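Local coordinates for maintenance of ploidy protein MOB1 (Saccharomyces cerevisiae, PDB 2HJN), which activates the protein kinase DBF2 as its binding subunit, allowing CDC15 to phosphorylate it in late anaphase within the mitotic exit network, at the zinc ion site and the interface of chains A and B. Residues are numbered along the deposited sequence; one frame, centred on the assembly and turned at random. Chains: chain A/B, Maintenance of ploidy protein MOB1.

Contact 1: the zinc ion site. Residues chain A 94, 100-101, 105-106, 110, 132, 183, 187-188, 191. With ZN (zinc ion), chain C.
At least four bonds grip the zinc ion in a near-tetrahedral arrangement, forming the two-cysteine, two-histidine site of this MOB1/phocein-family protein. A:Cys101 SG binds ZN at 2.4 Å and A:Cys106 SG binds it at 2.3 Å, both from the loop after the 3-10 helix 98-100. The two sulfurs arrive by different torsions: SG of A:Cys101 is anti to its backbone N (chi1 -176°), whereas SG of A:Cys106 lies beside the backbone N and anti to the carbonyl carbon (chi1 -49°). A:His183, near the end of helix 165-187, and A:His188, just beyond it, add two nitrogen ligands, with NE2 of A:His183 and NE2 of A:His188 each 2.1 Å from ZN.

Each imidazole is fixed from behind through its ND1. A:His183 ND1 donates to A:Ile110 O over 2.9 Å, an almost straight bond (174° at H) lying in both the ring plane and the carbonyl plane. A:His188 ND1 instead gives a more bent bond to the carboxylate oxygen A:Glu191 OE1, also 2.9 Å away, which accepts through its syn lone pair in the plane of the ring. The carboxylate would be expected to make A:His188 the more electron-rich ligand. These bonds restrain ring rotation, and the methyl A:Ala132 CB, 3.4 Å above the ring plane of A:His183, covers the rim of one face.

The second shell continues through A:Glu191, whose CG rests over one face of the A:Phe100 ring. A:Thr105 OG1 donates to A:Phe100 O from above the carbonyl plane, tying the stretch before A:Cys101 to that before A:Cys106.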
# COMPACT_ATOMS: atom_id res chain seq x y z
N TYR A 94 4.13 0.73 -5.58
CA TYR A 94 5.21 1.78 -5.53
C TYR A 94 4.98 2.77 -4.44
O TYR A 94 5.91 3.19 -3.73
CB TYR A 94 5.43 2.46 -6.90
CG TYR A 94 6.89 2.64 -7.23
CD1 TYR A 94 7.54 1.73 -8.05
CD2 TYR A 94 7.63 3.69 -6.70
CE1 TYR A 94 8.90 1.87 -8.33
CE2 TYR A 94 9.02 3.85 -6.99
CZ TYR A 94 9.63 2.93 -7.81
OH TYR A 94 10.95 3.07 -8.12
N PHE A 100 11.58 5.10 0.08
CA PHE A 100 12.87 4.36 -0.00
C PHE A 100 13.54 4.42 -1.39
O PHE A 100 14.62 3.89 -1.59
CB PHE A 100 12.65 2.89 0.37
CG PHE A 100 11.93 2.71 1.71
CD1 PHE A 100 10.65 2.16 1.75
CD2 PHE A 100 12.51 3.14 2.89
CE1 PHE A 100 9.97 2.00 2.96
CE2 PHE A 100 11.84 2.99 4.11
CZ PHE A 100 10.56 2.41 4.15
N CYS A 101 12.87 5.08 -2.34
CA CYS A 101 13.39 5.25 -3.71
C CYS A 101 13.49 6.74 -4.05
O CYS A 101 12.51 7.40 -4.42
CB CYS A 101 12.53 4.48 -4.70
SG CYS A 101 13.10 4.52 -6.39
N THR A 105 19.25 7.23 -3.61
CA THR A 105 19.38 5.75 -3.50
C THR A 105 19.48 5.10 -4.87
O THR A 105 20.21 4.12 -5.05
CB THR A 105 18.20 5.07 -2.71
OG1 THR A 105 16.97 5.31 -3.41
CG2 THR A 105 18.12 5.64 -1.29
N CYS A 106 18.71 5.62 -5.82
CA CYS A 106 18.62 5.00 -7.15
C CYS A 106 18.83 6.05 -8.25
O CYS A 106 17.85 6.53 -8.87
CB CYS A 106 17.26 4.23 -7.32
SG CYS A 106 16.82 3.10 -5.96
N ILE A 110 17.32 1.04 -12.93
CA ILE A 110 17.95 -0.25 -13.21
C ILE A 110 17.18 -1.45 -12.64
O ILE A 110 16.29 -1.28 -11.80
CB ILE A 110 19.43 -0.27 -12.77
CG1 ILE A 110 19.55 -0.10 -11.24
CG2 ILE A 110 20.17 0.89 -13.50
CD1 ILE A 110 20.91 -0.18 -10.67
N ALA A 132 15.55 6.49 -10.72
CA ALA A 132 14.38 5.57 -10.77
C ALA A 132 13.09 6.34 -10.47
O ALA A 132 12.10 6.19 -11.16
CB ALA A 132 14.54 4.41 -9.79
N HIS A 183 12.12 -3.02 -11.32
CA HIS A 183 12.86 -2.19 -10.34
C HIS A 183 12.50 -2.55 -8.88
O HIS A 183 13.38 -2.57 -7.99
CB HIS A 183 12.63 -0.68 -10.60
CG HIS A 183 13.46 0.19 -9.72
ND1 HIS A 183 14.84 0.22 -9.79
CD2 HIS A 183 13.12 0.94 -8.64
CE1 HIS A 183 15.31 0.99 -8.82
NE2 HIS A 183 14.29 1.43 -8.10
N HIS A 187 15.45 -4.00 -6.55
CA HIS A 187 16.00 -2.98 -5.67
C HIS A 187 15.24 -2.61 -4.39
O HIS A 187 15.82 -1.97 -3.49
CB HIS A 187 16.45 -1.77 -6.52
CG HIS A 187 17.46 -2.17 -7.57
ND1 HIS A 187 18.77 -2.42 -7.25
CD2 HIS A 187 17.31 -2.52 -8.87
CE1 HIS A 187 19.41 -2.81 -8.34
NE2 HIS A 187 18.54 -2.91 -9.33
N HIS A 188 13.98 -3.04 -4.28
CA HIS A 188 13.19 -2.71 -3.07
C HIS A 188 12.50 -3.87 -2.37
O HIS A 188 11.62 -3.65 -1.54
CB HIS A 188 12.20 -1.57 -3.38
CG HIS A 188 12.89 -0.31 -3.83
ND1 HIS A 188 13.63 0.47 -2.98
CD2 HIS A 188 13.09 0.19 -5.08
CE1 HIS A 188 14.19 1.46 -3.66
NE2 HIS A 188 13.87 1.32 -4.94
N GLU A 191 11.98 -4.06 1.52
CA GLU A 191 11.08 -3.06 2.13
C GLU A 191 9.65 -3.57 1.99
O GLU A 191 8.85 -3.39 2.86
CB GLU A 191 11.30 -1.70 1.48
CG GLU A 191 12.62 -0.99 1.95
CD GLU A 191 13.51 -0.51 0.80
OE1 GLU A 191 13.13 -0.66 -0.38
OE2 GLU A 191 14.60 0.03 1.05
ZN ZN C . 14.57 2.65 -6.36

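Contact 2: the interface of chains A and B. Residues chain A 92, 96, 195-197, 200; chain B 92, 96, 195-197, 200.
No aromatic ring enters this patch; the flat groups that meet the partner are backbone peptides, each touched at its carbonyl oxygen. A:Leu195 O meets the terminal methyl B:Met92 CE at 3.8 Å, and A:Asn196 O approaches the methyl B:Val200 CG2 at 4.0 Å. Neither oxygen bonds across the interface; in this part of it no nitrogen or oxygen of one chain comes within bonding reach of the other, so the patch is apolar, and two-fold symmetry repeats every pair with the chains exchanged.

Residue 92, a selenomethionine in this crystal, carries much of it. In A:Met92 CG is anti to the backbone N (chi1 174°), and the chain then bends at chi2 (-82°) and chi3 (-68°), giving a hooked side chain. Its elbow, A:Met92 CG, packs on B:Ser96 CB at 3.9 Å, the serine contributing its methylene rather than its hydroxyl. The same CG lies 3.9 Å from B:Leu197 CD1. The two side chains reach toward each other tip to tip: A:Met92 CE comes to within 4.2 Å of B:Leu197 CD2, so the hook spans both leucine methyls.

At the two-fold axis A:Val200 and B:Val200 cross at about a right angle. Their CG2 branches, each anti to its own carbonyl carbon, meet methyl to methyl, with A:Val200 CG2 3.3 Å from B:Val200 CG2, tighter than usual van der Waals contact. B:Val200 also crosses A:Leu197 steeply, CG2 of the valine lying 4.1 Å from CD2 of the leucine.

In each chain Met92 and Ser96 stand one turn apart on helix 75-97, while Leu195, Asn196 and Leu197 form the short linker between helices 189-194 and 198-214, and Val200 sits in the first turn of the latter, so this homodimer contact joins helix 75-97 to its copy and to the partner's linker, and the start of helix 198-214 to its copy.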
# COMPACT_ATOMS: atom_id res chain seq x y z
N MSE A 92 -0.29 1.31 -6.19
CA MSE A 92 -0.40 0.99 -4.76
C MSE A 92 0.91 0.39 -4.22
O MSE A 92 1.38 0.78 -3.13
CB MSE A 92 -1.62 0.06 -4.49
CG MSE A 92 -1.71 -0.45 -3.00
SE MSE A 92 -0.54 -1.99 -2.66
CE MSE A 92 -1.57 -3.20 -3.80
N SER A 96 3.68 2.21 -1.59
CA SER A 96 4.02 1.67 -0.28
C SER A 96 5.51 1.85 0.10
O SER A 96 5.87 1.99 1.28
CB SER A 96 3.61 0.18 -0.17
OG SER A 96 4.54 -0.66 -0.84
N LEU A 195 6.98 -4.69 5.22
CA LEU A 195 5.57 -4.28 5.29
C LEU A 195 4.61 -5.46 5.06
O LEU A 195 3.38 -5.28 4.99
CB LEU A 195 5.33 -3.16 4.27
CG LEU A 195 6.05 -1.82 4.48
CD1 LEU A 195 5.91 -0.92 3.26
CD2 LEU A 195 5.53 -1.14 5.78
N ASN A 196 5.17 -6.66 4.92
CA ASN A 196 4.39 -7.89 4.76
C ASN A 196 3.57 -7.86 3.45
O ASN A 196 2.47 -8.34 3.40
CB ASN A 196 3.50 -8.19 6.01
CG ASN A 196 4.28 -8.10 7.33
OD1 ASN A 196 5.34 -8.72 7.49
ND2 ASN A 196 3.76 -7.29 8.28
N LEU A 197 4.15 -7.30 2.38
CA LEU A 197 3.43 -7.17 1.10
C LEU A 197 3.94 -8.13 0.05
O LEU A 197 3.60 -7.99 -1.12
CB LEU A 197 3.58 -5.75 0.56
CG LEU A 197 2.75 -4.71 1.30
CD1 LEU A 197 3.20 -3.25 0.94
CD2 LEU A 197 1.31 -4.94 0.87
N VAL A 200 0.94 -9.97 -1.78
CA VAL A 200 0.25 -9.04 -2.65
C VAL A 200 1.12 -8.73 -3.89
O VAL A 200 0.60 -8.65 -5.02
CB VAL A 200 -0.15 -7.74 -1.90
CG1 VAL A 200 -0.74 -6.71 -2.88
CG2 VAL A 200 -1.17 -8.03 -0.85
N MSE B 92 0.86 2.30 5.84
CA MSE B 92 0.82 1.69 4.50
C MSE B 92 -0.62 1.43 4.04
O MSE B 92 -0.99 1.73 2.89
CB MSE B 92 1.69 0.41 4.44
CG MSE B 92 1.58 -0.38 3.08
SE MSE B 92 -0.01 -1.53 3.01
CE MSE B 92 0.63 -2.76 4.37
N SER B 96 -2.78 3.48 1.04
CA SER B 96 -3.31 2.83 -0.16
C SER B 96 -4.68 3.39 -0.60
O SER B 96 -5.02 3.40 -1.81
CB SER B 96 -3.38 1.30 0.03
OG SER B 96 -4.50 0.92 0.81
N LEU B 195 -8.22 -3.23 -4.45
CA LEU B 195 -6.76 -3.29 -4.55
C LEU B 195 -6.20 -4.64 -4.08
O LEU B 195 -4.97 -4.84 -4.01
CB LEU B 195 -6.16 -2.13 -3.76
CG LEU B 195 -6.45 -0.69 -4.24
CD1 LEU B 195 -6.00 0.34 -3.20
CD2 LEU B 195 -5.79 -0.46 -5.62
N ASN B 196 -7.09 -5.56 -3.74
CA ASN B 196 -6.72 -6.92 -3.33
C ASN B 196 -5.90 -6.89 -2.02
O ASN B 196 -5.00 -7.68 -1.85
CB ASN B 196 -6.00 -7.70 -4.47
CG ASN B 196 -6.76 -7.63 -5.80
OD1 ASN B 196 -7.96 -7.91 -5.87
ND2 ASN B 196 -6.05 -7.21 -6.87
N LEU B 197 -6.25 -6.00 -1.09
CA LEU B 197 -5.49 -5.85 0.16
C LEU B 197 -6.23 -6.40 1.36
O LEU B 197 -5.83 -6.16 2.49
CB LEU B 197 -5.18 -4.38 0.42
CG LEU B 197 -4.09 -3.80 -0.47
CD1 LEU B 197 -4.07 -2.23 -0.41
CD2 LEU B 197 -2.77 -4.38 0.03
N VAL B 200 -3.88 -8.69 3.59
CA VAL B 200 -2.91 -7.87 4.29
C VAL B 200 -3.62 -7.08 5.42
O VAL B 200 -3.06 -6.95 6.53
CB VAL B 200 -2.16 -6.91 3.32
CG1 VAL B 200 -1.25 -5.96 4.11
CG2 VAL B 200 -1.31 -7.69 2.38

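The centres of the C-alpha atoms of contact 1 and contact 2 are about 17 Å apart, and no residue belongs to both. Helix 75-97 runs into each: A:Tyr94 stands by the zinc site, while A:Met92 and A:Ser96, two positions before and after it, serve contact 2. Helix 189-194 supplies A:Glu191 to contact 1 and leads directly into the linker used by contact 2. By anchoring the junction of helices 165-187 and 189-194, the metal site probably helps hold the dimer-forming surface in shape, although zinc itself bridges no chains.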